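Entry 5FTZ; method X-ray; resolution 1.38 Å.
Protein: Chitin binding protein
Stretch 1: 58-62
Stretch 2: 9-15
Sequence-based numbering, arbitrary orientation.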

# COMPACT_ATOMS: atom_id res chain seq x y z
N ALA A 58 -15.31 -28.73 7.24
CA ALA A 58 -14.68 -30.01 6.83
C ALA A 58 -13.17 -29.92 6.70
O ALA A 58 -12.46 -30.91 6.95
CB ALA A 58 -15.27 -30.53 5.55
N LEU A 59 -12.66 -28.77 6.30
CA LEU A 59 -11.20 -28.63 6.17
C LEU A 59 -10.42 -28.73 7.45
O LEU A 59 -9.23 -29.04 7.41
CB LEU A 59 -10.87 -27.26 5.54
CG LEU A 59 -11.47 -26.96 4.17
CD1 LEU A 59 -11.02 -25.59 3.68
CD2 LEU A 59 -11.12 -28.05 3.16
N ASP A 60 -11.06 -28.44 8.57
CA ASP A 60 -10.41 -28.52 9.89
C ASP A 60 -10.38 -29.89 10.55
O ASP A 60 -9.67 -30.08 11.55
CB ASP A 60 -11.15 -27.63 10.88
CG ASP A 60 -11.15 -26.22 10.54
OD1 ASP A 60 -10.07 -25.67 10.24
OD2 ASP A 60 -12.25 -25.60 10.66
N SER A 61 -11.19 -30.81 10.05
CA SER A 61 -11.26 -32.13 10.64
C SER A 61 -9.93 -32.87 10.49
O SER A 61 -9.23 -32.67 9.47
CB SER A 61 -12.37 -32.89 9.99
OG SER A 61 -12.40 -34.21 10.48
N PRO A 62 -9.58 -33.73 11.46
CA PRO A 62 -8.36 -34.51 11.33
C PRO A 62 -8.46 -35.61 10.25
O PRO A 62 -7.45 -36.21 9.92
CB PRO A 62 -8.22 -35.14 12.69
CG PRO A 62 -9.55 -35.13 13.30
CD PRO A 62 -10.24 -33.93 12.77
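Stretch 2 9-15: SRQKVCQ

Stretch 2 packs the first turns of a helix against a short, compact piece of chain. Residues 10-15 are helical, and Ser9 stands at the N-cap position, its O taking the amide of Val13 (N to O 3.0 Å) and, more weakly, that of Lys12 (N to O 3.0 Å). Cys14 N then bonds back to Arg10 O at 3.0 Å and Gln15 N to Gln11 O at 3.1 Å. Across from this helix, Ala58, Leu59 and Asp60 have helical phi/psi without the regular bonds, and a weak hydrogen bond from Ser61 N to Ala58 O, 3.4 Å, spans the turn before the chain opens out at Ser61. The backbones come nearest at Leu59 and Arg10, whose CA atoms are 6.2 Å apart, and the contact is small, burying 251 Å² over both sides.

Leu59 carries most of it from stretch 1. Its CA-to-CB bond runs sideways to the helix, but the m, t rotamer brings the end of the side chain nearer. There CD2 meets three residues of the helix: Arg10 CB at 3.9 Å, the backbone N of Gln11 at 3.7 Å and the SG of Cys14 at 4.0 Å. CD1 lies 4.1 Å from Gln11 CB. One leucine thus touches residues about a helical turn apart: Arg10 and Cys14 are four residues apart, and the CA-to-CB bond of each is directed toward stretch 1.

Arg10 supplies the polar half of the contact and the largest share from the helix. With chi1 m and the next two angles t, the side chain is extended, and it carries the guanidinium well past its own CB to the carbonyls of stretch 1. NH1 donates to Leu59 O at 2.9 Å with an angle of 157°, and that oxygen sits at the guanidinium edge, near its plane, where an N-H can point at it. Ser61 O is also close, 3.3 Å from NH1, but the angle is poor and no hydrogen bond forms. Water 1 extends the link: it accepts from Arg10 NH1 at 3.0 Å and donates to Asp60 O at 2.7 Å, so the arginine reaches a second carbonyl of the turn through solvent. NE and NH2 are satisfied elsewhere in the structure.

The rule to read here is economical. A single leucine fits its methyls against the helix while its own carbonyl receives the long arm of Arg10, so the same pair of residues makes both apolar and polar contact. Asp60, its CB directed away, contributes through its backbone, leaving its carboxylate to bonds elsewhere.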

# COMPACT_ATOMS: atom_id res chain seq x y z
N SER A 9 -3.42 -28.58 -1.25
CA SER A 9 -4.12 -28.25 -0.02
C SER A 9 -5.44 -28.95 0.09
O SER A 9 -6.01 -29.45 -0.88
CB SER A 9 -4.31 -26.76 0.08
OG SER A 9 -5.02 -26.25 -1.07
N ARG A 10 -5.97 -29.03 1.31
CA ARG A 10 -7.24 -29.65 1.57
C ARG A 10 -8.35 -29.06 0.73
O ARG A 10 -9.21 -29.83 0.26
CB ARG A 10 -7.56 -29.68 3.07
CG ARG A 10 -6.68 -30.58 3.90
CD ARG A 10 -7.05 -30.51 5.36
NE ARG A 10 -6.17 -31.37 6.17
CZ ARG A 10 -6.14 -31.38 7.50
NH1 ARG A 10 -6.94 -30.60 8.19
NH2 ARG A 10 -5.25 -32.17 8.11
N GLN A 11 -8.41 -27.75 0.61
CA GLN A 11 -9.48 -27.19 -0.19
C GLN A 11 -9.40 -27.65 -1.63
O GLN A 11 -10.46 -27.84 -2.28
CB GLN A 11 -9.51 -25.66 -0.08
CG GLN A 11 -8.22 -24.89 -0.33
CD GLN A 11 -7.50 -24.55 0.93
OE1 GLN A 11 -7.12 -25.44 1.68
NE2 GLN A 11 -7.29 -23.29 1.17
N LYS A 12 -8.20 -27.83 -2.15
CA LYS A 12 -8.07 -28.26 -3.54
C LYS A 12 -8.36 -29.74 -3.70
O LYS A 12 -8.98 -30.12 -4.72
CB LYS A 12 -6.69 -27.90 -4.06
CG LYS A 12 -6.44 -28.21 -5.54
CD LYS A 12 -7.48 -27.57 -6.46
CE LYS A 12 -7.00 -27.68 -7.90
NZ LYS A 12 -7.96 -26.94 -8.75
N VAL A 13 -7.98 -30.61 -2.75
CA VAL A 13 -8.37 -31.99 -2.86
C VAL A 13 -9.87 -32.16 -2.74
O VAL A 13 -10.43 -33.07 -3.38
CB VAL A 13 -7.64 -32.97 -1.93
CG1 VAL A 13 -6.13 -32.92 -2.17
CG2 VAL A 13 -7.94 -32.82 -0.51
N CYS A 14 -10.54 -31.28 -2.03
CA CYS A 14 -12.01 -31.28 -2.01
C CYS A 14 -12.56 -30.84 -3.39
O CYS A 14 -13.40 -31.55 -3.99
CB CYS A 14 -12.47 -30.38 -0.87
SG CYS A 14 -12.24 -31.03 0.79
N GLN A 15 -12.01 -29.83 -4.00
CA GLN A 15 -12.53 -29.36 -5.29
C GLN A 15 -12.23 -30.36 -6.41
O GLN A 15 -13.08 -30.52 -7.33
CB GLN A 15 -12.01 -27.99 -5.61
CG GLN A 15 -12.53 -27.40 -6.92
CD GLN A 15 -11.69 -27.82 -8.09
OE1 GLN A 15 -10.50 -28.16 -7.99
NE2 GLN A 15 -12.31 -27.78 -9.27
O HOH W 1 -7.05 -30.54 11.17